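Side-chain contacts in haloalkane dehalogenase (Mycobacterium rhodesiae, PDB 4MJ3), which catalyses the hydrolytic cleavage of carbon-halogen bonds in haloalkanes, giving the corresponding alcohol and a halide ion: residues G32-H37 / V102-A107; V49-G54 / Y60-M65; Q122-L127 / M214-S219; P172-G177 / S204-A209; K240-A245 / P258-H263. All coordinates share one frame; numbering follows the deposited sequence.

Interaction 1 (G32-H37 / V102-A107); sequences GTLRMH and VDWMWA
Leu-34 and Trp-104 join two layers of the alpha/beta/alpha sandwich of the alpha/beta hydrolase fold: helix 98-112 lies over strand 33-41 of the central sheet, the local axes crossing at -65°. The tight end of the contact is the methyl CD1 of Leu-34, which comes 3.4 Å from Trp-104 NE1 and 3.5 Å from Trp-104 CE2. It stands above the indole plane but is displaced toward the rim, beside the nitrogen. The indole N-H itself goes to Ser-28 O, a bond that helps set the ring's orientation beside the leucine, while Val-26 of the edge strand also packs on the indole. Further along the strand, Met-36, a selenomethionine, has CG beside its backbone N (chi1 -68°), and its chain stays extended as far as SE before bending at chi3 (72°). SE lies 3.5 Å from Trp-104 O and 4.2 Å from Trp-104 CB. The exposed Thr-33 and Asp-103 mark the solvent side. At the inner end the packing is looser: the methyl CE of Met-36 meets CE of selenomethionine Met-105 at 4.3 Å.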
# COMPACT_ATOMS: atom_id res chain seq x y z
N GLY A 32 22.98 -3.01 8.74
CA GLY A 32 23.16 -3.21 7.29
C GLY A 32 22.26 -2.29 6.47
O GLY A 32 21.75 -1.30 6.99
N THR A 33 22.09 -2.64 5.20
CA THR A 33 21.36 -1.82 4.23
C THR A 33 20.42 -2.70 3.43
O THR A 33 20.74 -3.85 3.17
CB THR A 33 22.36 -1.20 3.24
OG1 THR A 33 23.26 -0.37 3.98
CG2 THR A 33 21.69 -0.36 2.17
N LEU A 34 19.26 -2.16 3.06
CA LEU A 34 18.32 -2.84 2.19
C LEU A 34 18.03 -1.98 0.98
O LEU A 34 17.90 -0.76 1.11
CB LEU A 34 16.98 -3.06 2.90
CG LEU A 34 16.97 -3.84 4.20
CD1 LEU A 34 15.68 -3.66 5.00
CD2 LEU A 34 17.18 -5.30 3.92
N ARG A 35 17.91 -2.59 -0.18
CA ARG A 35 17.50 -1.89 -1.37
C ARG A 35 15.99 -1.97 -1.53
O ARG A 35 15.40 -3.04 -1.35
CB ARG A 35 18.19 -2.47 -2.61
CG ARG A 35 18.08 -1.59 -3.84
CD ARG A 35 18.82 -2.16 -5.04
NE ARG A 35 18.17 -3.35 -5.56
CZ ARG A 35 18.42 -3.92 -6.73
NH1 ARG A 35 19.32 -3.41 -7.55
NH2 ARG A 35 17.72 -4.99 -7.11
N MSE A 36 15.38 -0.83 -1.89
CA MSE A 36 13.94 -0.77 -2.14
C MSE A 36 13.74 -0.29 -3.55
O MSE A 36 14.43 0.62 -4.03
CB MSE A 36 13.23 0.15 -1.16
CG MSE A 36 13.26 -0.43 0.26
SE MSE A 36 12.51 0.78 1.61
CE MSE A 36 10.62 0.62 1.10
N HIS A 37 12.80 -0.92 -4.23
CA HIS A 37 12.46 -0.60 -5.59
C HIS A 37 11.32 0.42 -5.63
O HIS A 37 10.39 0.35 -4.83
CB HIS A 37 12.03 -1.85 -6.32
CG HIS A 37 11.38 -1.60 -7.66
ND1 HIS A 37 10.04 -1.81 -7.88
CD2 HIS A 37 11.91 -1.20 -8.84
CE1 HIS A 37 9.75 -1.53 -9.14
NE2 HIS A 37 10.87 -1.14 -9.75
N VAL A 102 7.16 1.06 8.74
CA VAL A 102 7.00 2.50 8.83
C VAL A 102 8.35 3.18 8.65
O VAL A 102 8.46 4.14 7.87
CB VAL A 102 6.32 2.88 10.16
CG1 VAL A 102 6.48 4.36 10.49
CG2 VAL A 102 4.85 2.49 10.11
N ASP A 103 9.37 2.70 9.36
CA ASP A 103 10.70 3.32 9.29
C ASP A 103 11.33 3.13 7.90
O ASP A 103 11.96 4.06 7.34
CB ASP A 103 11.63 2.78 10.38
CG ASP A 103 11.23 3.25 11.79
OD1 ASP A 103 10.49 4.25 11.90
OD2 ASP A 103 11.61 2.59 12.77
N TRP A 104 11.17 1.95 7.34
CA TRP A 104 11.71 1.68 5.99
C TRP A 104 11.03 2.54 4.93
O TRP A 104 11.69 3.16 4.10
CB TRP A 104 11.54 0.20 5.63
CG TRP A 104 12.44 -0.73 6.36
CD1 TRP A 104 13.73 -0.52 6.73
CD2 TRP A 104 12.12 -2.07 6.76
NE1 TRP A 104 14.24 -1.66 7.33
CE2 TRP A 104 13.28 -2.62 7.36
CE3 TRP A 104 10.98 -2.87 6.63
CZ2 TRP A 104 13.31 -3.93 7.85
CZ3 TRP A 104 11.02 -4.17 7.11
CH2 TRP A 104 12.17 -4.68 7.74
N MSE A 105 9.71 2.64 4.99
CA MSE A 105 8.99 3.45 4.01
C MSE A 105 9.31 4.93 4.13
O MSE A 105 9.49 5.62 3.11
CB MSE A 105 7.48 3.19 4.12
CG MSE A 105 6.65 4.02 3.15
SE MSE A 105 7.17 3.77 1.25
CE MSE A 105 6.57 1.93 0.97
N TRP A 106 9.37 5.44 5.36
CA TRP A 106 9.74 6.83 5.57
C TRP A 106 11.13 7.09 5.02
O TRP A 106 11.34 8.08 4.34
CB TRP A 106 9.66 7.25 7.04
CG TRP A 106 9.92 8.69 7.21
CD1 TRP A 106 10.96 9.24 7.89
CD2 TRP A 106 9.16 9.78 6.67
NE1 TRP A 106 10.88 10.61 7.83
CE2 TRP A 106 9.79 10.97 7.09
CE3 TRP A 106 8.00 9.88 5.90
CZ2 TRP A 106 9.31 12.23 6.75
CZ3 TRP A 106 7.52 11.14 5.57
CH2 TRP A 106 8.16 12.28 5.98
N ALA A 107 12.07 6.19 5.30
CA ALA A 107 13.43 6.34 4.78
C ALA A 107 13.47 6.39 3.25
O ALA A 107 14.21 7.19 2.68
CB ALA A 107 14.32 5.25 5.31

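Interaction 2 (V49-G54 / Y60-M65); sequences VLLLHG and YLYRWM
Leu-51 and Tyr-62 make the central CH-pi contact. Leu-51 CB stands 3.6 Å from the centroid of the Tyr-62 ring, only 6° off its normal, while Leu-51 CD1 lies toward Tyr-62 CB, and Leu-51 CD2 toward Tyr-62 CD1 and CE1. Apolar packing continues more loosely, with Leu-51 CD2 4.4 Å from CE of selenomethionine Met-65 and His-53 CB 4.4 Å from Leu-61 CD2. The ring's edge faces the backbone: His-53 N lies near its plane, 3.6 Å from Tyr-62 CE2. One hydrogen bond crosses the contact, from Tyr-62 OH to Leu-52 O at 2.7 Å, the donor standing 61° out of the carbonyl plane; Gln-283 NE2 bonds the same hydroxyl weakly. Within 49-54, His-53 ND1 donates to Gly-54 O on an in-plane lone pair, and His-53 NE2 accepts from Leu-81 N. The strand 48-52 and its His-Gly exit are characteristic of the alpha/beta hydrolase fold. With its hydroxyl tied to the strand's end and one face against leucine, Tyr-62 is held at both ring and hydroxyl, and a buried carbonyl gains a partner.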
# COMPACT_ATOMS: atom_id res chain seq x y z
N VAL A 49 2.11 12.11 -6.74
CA VAL A 49 1.10 11.18 -6.24
C VAL A 49 1.85 9.92 -5.84
O VAL A 49 2.47 9.26 -6.68
CB VAL A 49 0.07 10.85 -7.32
CG1 VAL A 49 -0.98 9.88 -6.79
CG2 VAL A 49 -0.56 12.15 -7.83
N LEU A 50 1.83 9.61 -4.55
CA LEU A 50 2.55 8.45 -4.02
C LEU A 50 1.61 7.29 -3.87
O LEU A 50 0.63 7.38 -3.11
CB LEU A 50 3.19 8.80 -2.67
CG LEU A 50 3.94 7.66 -1.99
CD1 LEU A 50 5.12 7.18 -2.82
CD2 LEU A 50 4.41 8.17 -0.64
N LEU A 51 1.91 6.20 -4.56
CA LEU A 51 1.03 5.04 -4.66
C LEU A 51 1.59 3.89 -3.84
O LEU A 51 2.63 3.34 -4.19
CB LEU A 51 0.92 4.60 -6.12
CG LEU A 51 0.48 5.68 -7.12
CD1 LEU A 51 0.74 5.24 -8.55
CD2 LEU A 51 -0.97 6.04 -6.92
N LEU A 52 0.92 3.56 -2.74
CA LEU A 52 1.41 2.51 -1.85
C LEU A 52 0.53 1.28 -1.88
O LEU A 52 -0.69 1.36 -1.72
CB LEU A 52 1.55 3.04 -0.41
CG LEU A 52 2.49 4.23 -0.21
CD1 LEU A 52 2.67 4.51 1.28
CD2 LEU A 52 3.85 4.02 -0.88
N HIS A 53 1.17 0.14 -2.13
CA HIS A 53 0.52 -1.15 -2.19
C HIS A 53 0.65 -1.82 -0.83
O HIS A 53 1.41 -1.38 0.03
CB HIS A 53 1.21 -2.02 -3.23
CG HIS A 53 2.51 -2.59 -2.75
ND1 HIS A 53 2.58 -3.76 -2.03
CD2 HIS A 53 3.77 -2.10 -2.80
CE1 HIS A 53 3.83 -3.99 -1.69
NE2 HIS A 53 4.57 -3.00 -2.15
N GLY A 54 -0.11 -2.90 -0.66
CA GLY A 54 -0.04 -3.68 0.55
C GLY A 54 0.23 -5.15 0.30
O GLY A 54 0.98 -5.53 -0.59
N TYR A 60 3.29 -3.31 -9.24
CA TYR A 60 2.56 -3.86 -10.38
C TYR A 60 1.05 -3.61 -10.29
O TYR A 60 0.39 -3.39 -11.31
CB TYR A 60 2.83 -5.35 -10.54
CG TYR A 60 2.40 -5.91 -11.85
CD1 TYR A 60 3.16 -5.68 -12.98
CD2 TYR A 60 1.24 -6.68 -11.98
CE1 TYR A 60 2.80 -6.21 -14.21
CE2 TYR A 60 0.88 -7.21 -13.20
CZ TYR A 60 1.65 -6.96 -14.32
OH TYR A 60 1.31 -7.46 -15.55
N LEU A 61 0.53 -3.63 -9.06
CA LEU A 61 -0.89 -3.34 -8.79
C LEU A 61 -1.37 -1.99 -9.31
O LEU A 61 -2.55 -1.83 -9.61
CB LEU A 61 -1.13 -3.44 -7.27
CG LEU A 61 -2.53 -3.19 -6.73
CD1 LEU A 61 -3.53 -4.16 -7.35
CD2 LEU A 61 -2.50 -3.34 -5.21
N TYR A 62 -0.45 -1.02 -9.41
CA TYR A 62 -0.78 0.34 -9.82
C TYR A 62 -0.60 0.58 -11.33
O TYR A 62 -0.75 1.71 -11.80
CB TYR A 62 0.03 1.35 -9.00
CG TYR A 62 -0.54 1.50 -7.63
CD1 TYR A 62 -1.75 2.13 -7.44
CD2 TYR A 62 0.10 0.95 -6.52
CE1 TYR A 62 -2.31 2.25 -6.18
CE2 TYR A 62 -0.44 1.08 -5.26
CZ TYR A 62 -1.66 1.71 -5.10
OH TYR A 62 -2.25 1.86 -3.84
N ARG A 63 -0.34 -0.49 -12.09
CA ARG A 63 -0.01 -0.31 -13.51
C ARG A 63 -1.11 0.32 -14.36
O ARG A 63 -0.80 0.98 -15.35
CB ARG A 63 0.43 -1.64 -14.14
CG ARG A 63 -0.69 -2.64 -14.40
CD ARG A 63 -0.13 -4.04 -14.56
NE ARG A 63 -1.18 -5.04 -14.76
CZ ARG A 63 -1.96 -5.52 -13.81
NH1 ARG A 63 -1.84 -5.10 -12.54
NH2 ARG A 63 -2.88 -6.42 -14.11
N TRP A 64 -2.37 0.11 -14.01
CA TRP A 64 -3.46 0.74 -14.76
C TRP A 64 -3.67 2.21 -14.38
O TRP A 64 -4.23 2.99 -15.17
CB TRP A 64 -4.78 -0.03 -14.60
CG TRP A 64 -4.70 -1.48 -14.86
CD1 TRP A 64 -4.98 -2.48 -13.97
CD2 TRP A 64 -4.34 -2.13 -16.08
NE1 TRP A 64 -4.80 -3.71 -14.56
CE2 TRP A 64 -4.43 -3.52 -15.86
CE3 TRP A 64 -3.96 -1.66 -17.35
CZ2 TRP A 64 -4.13 -4.46 -16.86
CZ3 TRP A 64 -3.66 -2.61 -18.35
CH2 TRP A 64 -3.75 -3.98 -18.09
N MSE A 65 -3.25 2.60 -13.19
CA MSE A 65 -3.44 3.96 -12.66
C MSE A 65 -2.36 4.90 -13.11
O MSE A 65 -2.63 6.07 -13.39
CB MSE A 65 -3.47 3.90 -11.13
CG MSE A 65 -4.73 3.18 -10.74
SE MSE A 65 -4.96 3.22 -8.77
CE MSE A 65 -5.04 5.12 -8.40

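Interaction 3 (Q122-L127 / M214-S219); sequences QDWGGL and MLVPIS
Trp-124 reaches from the start of helix 124-135 to Leu-215 and Val-216 in the loop after helix 207-211. Its CB leaves the helix beside Gly-54, and a chi1 of -92°, away from the usual staggered values, swings the indole out to the loop. Above one face, offset toward the rim, lies Leu-127 CD2, from the next turn of the same helix. Further out, NE1 is 3.7 Å from Val-216 CG2, and the same methyl lies 3.6 Å from CZ2, approaching the ring obliquely. CZ2 also comes within 3.6 Å of Val-216 N, which sits at the edge near the indole plane. At the far end, CH2 meets both Leu-215 CB and Leu-215 O at 3.6 Å, the two side chains crossing at about a right angle. Phe-212 stacks on the indole and Tyr-98 meets it edge-to-face. The strand-turn-helix around Asp-123, with its positive phi of 54°, has the form of the nucleophile elbow of alpha/beta hydrolases. Asp-123 OD1 accepts from Trp-124 N at 2.6 Å and from Glu-55 N, and OD2 is bonded to His-280 NE2, consistent with a catalytic Asp-His pair. In relatives the tryptophan after the nucleophile donates its indole N-H to the halide. Apolar packing of this kind is consistent with a ring held in place for the same role here.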
# COMPACT_ATOMS: atom_id res chain seq x y z
N GLN A 122 -3.86 1.72 -0.09
CA GLN A 122 -4.79 0.59 -0.05
C GLN A 122 -4.15 -0.51 0.79
O GLN A 122 -2.92 -0.67 0.78
CB GLN A 122 -5.02 0.11 -1.49
CG GLN A 122 -5.97 -1.05 -1.67
CD GLN A 122 -5.27 -2.41 -1.82
OE1 GLN A 122 -4.07 -2.50 -2.04
NE2 GLN A 122 -6.05 -3.48 -1.73
N ASP A 123 -4.97 -1.27 1.54
CA ASP A 123 -4.49 -2.41 2.33
C ASP A 123 -3.34 -1.89 3.24
O ASP A 123 -3.44 -0.78 3.80
CB ASP A 123 -4.06 -3.54 1.34
CG ASP A 123 -3.80 -4.90 1.99
OD1 ASP A 123 -2.71 -5.12 2.57
OD2 ASP A 123 -4.68 -5.79 1.87
N TRP A 124 -2.26 -2.66 3.38
CA TRP A 124 -1.12 -2.25 4.20
C TRP A 124 -0.43 -0.97 3.71
O TRP A 124 0.25 -0.30 4.49
CB TRP A 124 -0.11 -3.40 4.33
CG TRP A 124 -0.34 -4.26 5.52
CD1 TRP A 124 -0.99 -5.45 5.55
CD2 TRP A 124 0.06 -3.98 6.88
NE1 TRP A 124 -0.98 -5.95 6.82
CE2 TRP A 124 -0.35 -5.06 7.66
CE3 TRP A 124 0.78 -2.94 7.48
CZ2 TRP A 124 -0.12 -5.12 9.04
CZ3 TRP A 124 1.00 -2.99 8.85
CH2 TRP A 124 0.57 -4.09 9.60
N GLY A 125 -0.61 -0.62 2.43
CA GLY A 125 -0.15 0.68 1.94
C GLY A 125 -0.71 1.81 2.78
O GLY A 125 -0.02 2.79 3.06
N GLY A 126 -1.96 1.66 3.22
CA GLY A 126 -2.59 2.63 4.11
C GLY A 126 -2.30 2.41 5.59
O GLY A 126 -2.19 3.39 6.34
N LEU A 127 -2.21 1.18 6.05
CA LEU A 127 -1.83 0.97 7.46
C LEU A 127 -0.48 1.65 7.72
O LEU A 127 -0.27 2.25 8.77
CB LEU A 127 -1.76 -0.50 7.84
CG LEU A 127 -3.07 -1.14 8.27
CD1 LEU A 127 -3.98 -1.40 7.08
CD2 LEU A 127 -2.81 -2.42 9.03
N MSE A 214 -0.17 -11.10 10.60
CA MSE A 214 0.04 -11.17 12.06
C MSE A 214 0.40 -9.83 12.66
O MSE A 214 0.36 -9.67 13.88
CB MSE A 214 1.12 -12.19 12.43
CG MSE A 214 0.86 -13.59 11.88
SE MSE A 214 -0.98 -14.23 12.25
CE MSE A 214 -0.90 -14.24 14.22
N LEU A 215 0.73 -8.85 11.82
CA LEU A 215 1.09 -7.51 12.29
C LEU A 215 -0.11 -6.58 12.41
O LEU A 215 0.04 -5.46 12.89
CB LEU A 215 2.13 -6.88 11.35
CG LEU A 215 3.46 -7.65 11.23
CD1 LEU A 215 4.38 -6.91 10.28
CD2 LEU A 215 4.13 -7.84 12.58
N VAL A 216 -1.27 -7.01 11.94
CA VAL A 216 -2.46 -6.16 11.98
C VAL A 216 -2.92 -6.09 13.45
O VAL A 216 -3.20 -7.12 14.04
CB VAL A 216 -3.61 -6.71 11.12
CG1 VAL A 216 -4.86 -5.82 11.28
CG2 VAL A 216 -3.20 -6.78 9.67
N PRO A 217 -2.98 -4.88 14.02
CA PRO A 217 -3.41 -4.84 15.41
C PRO A 217 -4.87 -5.20 15.60
O PRO A 217 -5.74 -4.57 15.00
CB PRO A 217 -3.16 -3.39 15.81
CG PRO A 217 -2.12 -2.91 14.86
CD PRO A 217 -2.45 -3.59 13.57
N ILE A 218 -5.13 -6.22 16.39
CA ILE A 218 -6.50 -6.69 16.64
C ILE A 218 -6.80 -6.76 18.13
O ILE A 218 -7.87 -7.22 18.51
CB ILE A 218 -6.79 -8.04 15.95
CG1 ILE A 218 -5.92 -9.17 16.53
CG2 ILE A 218 -6.55 -7.93 14.43
CD1 ILE A 218 -6.19 -10.53 15.93
N SER A 219 -5.85 -6.34 18.95
CA SER A 219 -6.01 -6.29 20.38
C SER A 219 -5.14 -5.17 20.92
O SER A 219 -4.14 -4.82 20.30
CB SER A 219 -5.53 -7.64 20.95
OG SER A 219 -5.18 -7.55 22.31

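Interaction 4 (P172-G177 / S204-A209); sequences PLFPAG and SYQAGA
Gln-206 OE1 takes a 2.6 Å hydrogen bond from a water that in turn accepts from Phe-174 N, while the other end of the amide, NE2, donates directly to Phe-174 O at 2.9 Å. One glutamine thus engages both the N-H and the carbonyl of a single residue, the first through the water. The contact lies in the helical cap that this family inserts between strands of the alpha/beta hydrolase core, and it joins the approaches to helices 176-182 and 207-211. The direct bond is fairly straight, with an N-H...O angle of 161°, and Phe-174 O lies close to the amide plane, although the donor is tilted from the carbonyl plane. An extended chain beyond CG carries the amide across. Phe-174 has its CG turned opposite the backbone N (chi1 -171°), which directs the ring toward helix 207-211; ring and amide planes stand 83° apart. Phe-174 also touches Glu-55 and Pro-56 in the loop after strand 48-52, so the cap meets the core close to Asp-123. Beyond the amide, the phenyl ring packs on Ala-209: CE1 is 3.7 Å from its CB, and CZ comes 3.8 Å from Ala-209 O.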
# COMPACT_ATOMS: atom_id res chain seq x y z
N PRO A 172 -0.62 -24.27 2.80
CA PRO A 172 0.72 -24.88 2.74
C PRO A 172 1.68 -24.11 1.86
O PRO A 172 2.81 -23.88 2.25
CB PRO A 172 0.45 -26.26 2.16
CG PRO A 172 -0.94 -26.59 2.62
CD PRO A 172 -1.68 -25.27 2.58
N LEU A 173 1.22 -23.71 0.66
CA LEU A 173 2.01 -22.92 -0.27
C LEU A 173 1.31 -21.57 -0.46
O LEU A 173 0.11 -21.53 -0.71
CB LEU A 173 2.12 -23.63 -1.61
CG LEU A 173 2.86 -24.97 -1.59
CD1 LEU A 173 2.96 -25.51 -3.01
CD2 LEU A 173 4.26 -24.84 -0.98
N PHE A 174 2.05 -20.48 -0.29
CA PHE A 174 1.46 -19.15 -0.30
C PHE A 174 1.44 -18.63 -1.73
O PHE A 174 2.52 -18.37 -2.29
CB PHE A 174 2.30 -18.24 0.59
CG PHE A 174 1.69 -16.89 0.84
CD1 PHE A 174 1.89 -15.85 -0.05
CD2 PHE A 174 0.95 -16.65 1.99
CE1 PHE A 174 1.35 -14.59 0.20
CE2 PHE A 174 0.43 -15.40 2.25
CZ PHE A 174 0.63 -14.36 1.36
N PRO A 175 0.25 -18.52 -2.36
CA PRO A 175 0.18 -18.17 -3.80
C PRO A 175 -0.22 -16.71 -3.98
O PRO A 175 -1.42 -16.38 -3.97
CB PRO A 175 -0.92 -19.12 -4.31
CG PRO A 175 -1.84 -19.26 -3.12
CD PRO A 175 -1.10 -18.85 -1.88
N ALA A 176 0.77 -15.83 -4.04
CA ALA A 176 0.47 -14.39 -3.96
C ALA A 176 -0.50 -13.96 -5.08
O ALA A 176 -1.45 -13.22 -4.84
CB ALA A 176 1.75 -13.57 -4.01
N GLY A 177 -0.26 -14.43 -6.29
CA GLY A 177 -1.09 -14.07 -7.42
C GLY A 177 -2.53 -14.55 -7.28
O GLY A 177 -3.48 -13.79 -7.51
N SER A 204 11.26 -19.17 0.70
CA SER A 204 12.32 -18.46 1.44
C SER A 204 12.24 -16.95 1.24
O SER A 204 12.73 -16.19 2.08
CB SER A 204 13.71 -18.96 1.04
OG SER A 204 14.02 -18.58 -0.28
N TYR A 205 11.59 -16.52 0.15
CA TYR A 205 11.39 -15.12 -0.18
C TYR A 205 10.10 -14.53 0.41
O TYR A 205 9.81 -13.35 0.18
CB TYR A 205 11.35 -14.92 -1.70
CG TYR A 205 12.62 -15.22 -2.42
CD1 TYR A 205 12.96 -16.53 -2.74
CD2 TYR A 205 13.50 -14.21 -2.76
CE1 TYR A 205 14.14 -16.81 -3.42
CE2 TYR A 205 14.68 -14.48 -3.45
CZ TYR A 205 14.99 -15.77 -3.77
OH TYR A 205 16.17 -16.05 -4.44
N GLN A 206 9.32 -15.33 1.14
CA GLN A 206 7.96 -14.94 1.51
C GLN A 206 7.75 -14.63 2.99
O GLN A 206 6.62 -14.57 3.44
CB GLN A 206 6.96 -16.03 1.07
CG GLN A 206 6.85 -16.21 -0.43
CD GLN A 206 5.80 -17.24 -0.80
OE1 GLN A 206 5.70 -18.29 -0.16
NE2 GLN A 206 5.00 -16.94 -1.81
N ALA A 207 8.82 -14.44 3.75
CA ALA A 207 8.69 -14.18 5.17
C ALA A 207 7.86 -12.92 5.44
O ALA A 207 7.07 -12.91 6.39
CB ALA A 207 10.05 -14.08 5.85
N GLY A 208 8.05 -11.89 4.63
CA GLY A 208 7.30 -10.63 4.78
C GLY A 208 5.83 -10.85 4.45
O GLY A 208 4.95 -10.35 5.15
N ALA A 209 5.58 -11.60 3.39
CA ALA A 209 4.21 -11.94 2.99
C ALA A 209 3.48 -12.81 4.04
O ALA A 209 2.29 -12.62 4.29
CB ALA A 209 4.21 -12.62 1.61
O HOH W 1 4.96 -20.80 -0.45

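Interaction 5 (K240-A245 / P258-H263); sequences KPFLSA and PVLRGH
Phe-242 and Leu-260 meet at about a right angle, the para carbon of the ring set against the branch point of the leucine. Phe-242 CZ is 3.7 Å from Leu-260 CG. The two methyls diverge from there: CD2 lies at the ring's edge, in its plane, 4.0 Å from CZ, and CD1 is slightly farther from the same atom at 4.2 Å. Both residues turn CG opposite the backbone N (chi1 -173° for Phe-242 and -162° for Leu-260), which sends the two side chains into the gap between strand and helix. The strand is 242-244 of the central sheet, parallel to 140-145, with backbone bonds to Gly-266 and Val-273 as well, and helix 256-263 packs on it as part of the alpha/beta hydrolase core. Val-143 and Ala-145 of the neighbouring strand touch the phenyl ring, and Trp-232 of helix 225-235 touches the leucine. One helical residue further on, the contact thins out: Ser-244 CB and Arg-261 CB stand 4.5 Å apart, although here the backbones come nearest, at 6.4 Å between Ser-244 CA and Arg-261 CA. The polar ends of this pair are joined through a third residue. Glu-257, a turn earlier in the helix, bonds Ser-244 OG through OE2 and forms a salt bridge with Arg-261 NH1 through OE1. Arg-261 runs extended as far as CD, then bends at chi3 (29°) to bring its guanidinium group back to that carboxylate.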
# COMPACT_ATOMS: atom_id res chain seq x y z
N LYS A 240 -6.04 19.00 6.01
CA LYS A 240 -5.81 19.06 4.58
C LYS A 240 -6.69 18.04 3.86
O LYS A 240 -7.27 17.14 4.49
CB LYS A 240 -4.32 18.87 4.25
CG LYS A 240 -3.52 20.13 4.53
CD LYS A 240 -2.02 19.95 4.34
CE LYS A 240 -1.42 19.17 5.50
NZ LYS A 240 0.06 19.05 5.36
N PRO A 241 -6.82 18.18 2.54
CA PRO A 241 -7.82 17.35 1.83
C PRO A 241 -7.64 15.84 1.97
O PRO A 241 -6.54 15.30 1.80
CB PRO A 241 -7.66 17.79 0.37
CG PRO A 241 -7.20 19.20 0.47
CD PRO A 241 -6.26 19.21 1.65
N PHE A 242 -8.75 15.17 2.28
CA PHE A 242 -8.78 13.73 2.49
C PHE A 242 -9.99 13.17 1.74
O PHE A 242 -11.13 13.60 1.97
CB PHE A 242 -8.90 13.45 3.98
CG PHE A 242 -8.76 11.99 4.31
CD1 PHE A 242 -9.82 11.13 4.13
CD2 PHE A 242 -7.57 11.51 4.82
CE1 PHE A 242 -9.68 9.78 4.44
CE2 PHE A 242 -7.43 10.18 5.13
CZ PHE A 242 -8.49 9.32 4.93
N LEU A 243 -9.73 12.22 0.83
CA LEU A 243 -10.74 11.60 0.00
C LEU A 243 -10.91 10.13 0.35
O LEU A 243 -9.93 9.38 0.44
CB LEU A 243 -10.37 11.69 -1.48
CG LEU A 243 -11.44 11.18 -2.46
CD1 LEU A 243 -12.59 12.18 -2.56
CD2 LEU A 243 -10.87 10.91 -3.84
N SER A 244 -12.15 9.74 0.58
CA SER A 244 -12.52 8.35 0.74
C SER A 244 -12.93 7.84 -0.63
O SER A 244 -13.89 8.35 -1.20
CB SER A 244 -13.67 8.21 1.74
OG SER A 244 -14.03 6.85 1.90
N ALA A 245 -12.23 6.82 -1.12
CA ALA A 245 -12.47 6.18 -2.40
C ALA A 245 -12.40 4.66 -2.29
O ALA A 245 -11.71 3.98 -3.07
CB ALA A 245 -11.49 6.71 -3.44
N PRO A 258 -16.65 4.43 6.94
CA PRO A 258 -17.26 5.58 7.62
C PRO A 258 -16.51 6.05 8.85
O PRO A 258 -16.59 7.23 9.23
CB PRO A 258 -18.67 5.08 7.98
CG PRO A 258 -18.56 3.61 7.99
CD PRO A 258 -17.54 3.27 6.94
N VAL A 259 -15.75 5.15 9.47
CA VAL A 259 -14.94 5.50 10.65
C VAL A 259 -13.79 6.43 10.24
O VAL A 259 -13.58 7.50 10.83
CB VAL A 259 -14.36 4.24 11.32
CG1 VAL A 259 -13.51 4.64 12.54
CG2 VAL A 259 -15.48 3.29 11.72
N LEU A 260 -13.08 6.05 9.19
CA LEU A 260 -12.03 6.90 8.64
C LEU A 260 -12.57 8.24 8.13
O LEU A 260 -12.03 9.31 8.45
CB LEU A 260 -11.33 6.16 7.50
CG LEU A 260 -9.97 6.63 7.04
CD1 LEU A 260 -8.99 6.78 8.20
CD2 LEU A 260 -9.45 5.62 6.02
N ARG A 261 -13.63 8.20 7.33
CA ARG A 261 -14.20 9.42 6.77
C ARG A 261 -14.65 10.39 7.88
O ARG A 261 -14.45 11.60 7.78
CB ARG A 261 -15.35 9.10 5.79
CG ARG A 261 -16.02 10.33 5.20
CD ARG A 261 -17.03 10.05 4.12
NE ARG A 261 -17.71 8.77 4.20
CZ ARG A 261 -18.76 8.50 4.99
NH1 ARG A 261 -19.33 7.29 4.99
NH2 ARG A 261 -19.26 9.43 5.78
N GLY A 262 -15.28 9.85 8.93
CA GLY A 262 -15.77 10.67 10.03
C GLY A 262 -14.68 11.23 10.93
O GLY A 262 -14.86 12.25 11.57
N HIS A 263 -13.53 10.58 10.96
CA HIS A 263 -12.45 10.94 11.89
C HIS A 263 -11.58 12.10 11.41
O HIS A 263 -11.11 12.91 12.22
CB HIS A 263 -11.56 9.73 12.10
CG HIS A 263 -10.48 9.95 13.12
ND1 HIS A 263 -10.76 10.29 14.42
CD2 HIS A 263 -9.13 9.88 13.04
CE1 HIS A 263 -9.63 10.41 15.10
NE2 HIS A 263 -8.62 10.17 14.28

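Interactions 1, 2 and 5 all reach the same central sheet, while interactions 3 and 4 involve the cap side. Interactions 1 and 2 touch through Met-105 CE and Leu-52 CD2, 3.9 Å apart. Interaction 2 meets interaction 3 at the probable active site: Gly-54 CA lies 3.6 Å from Asp-123 OD1, and Leu-61 CD2 lies 3.6 Å from Gln-122 OE1. Interaction 4 falls within the chain stretch that interaction 3 spans, their centres about 17 Å apart without touching. Interaction 5 is about 17 Å from interaction 3 but about 32 Å from interaction 4 (centres), on the opposite side of the chain's centre.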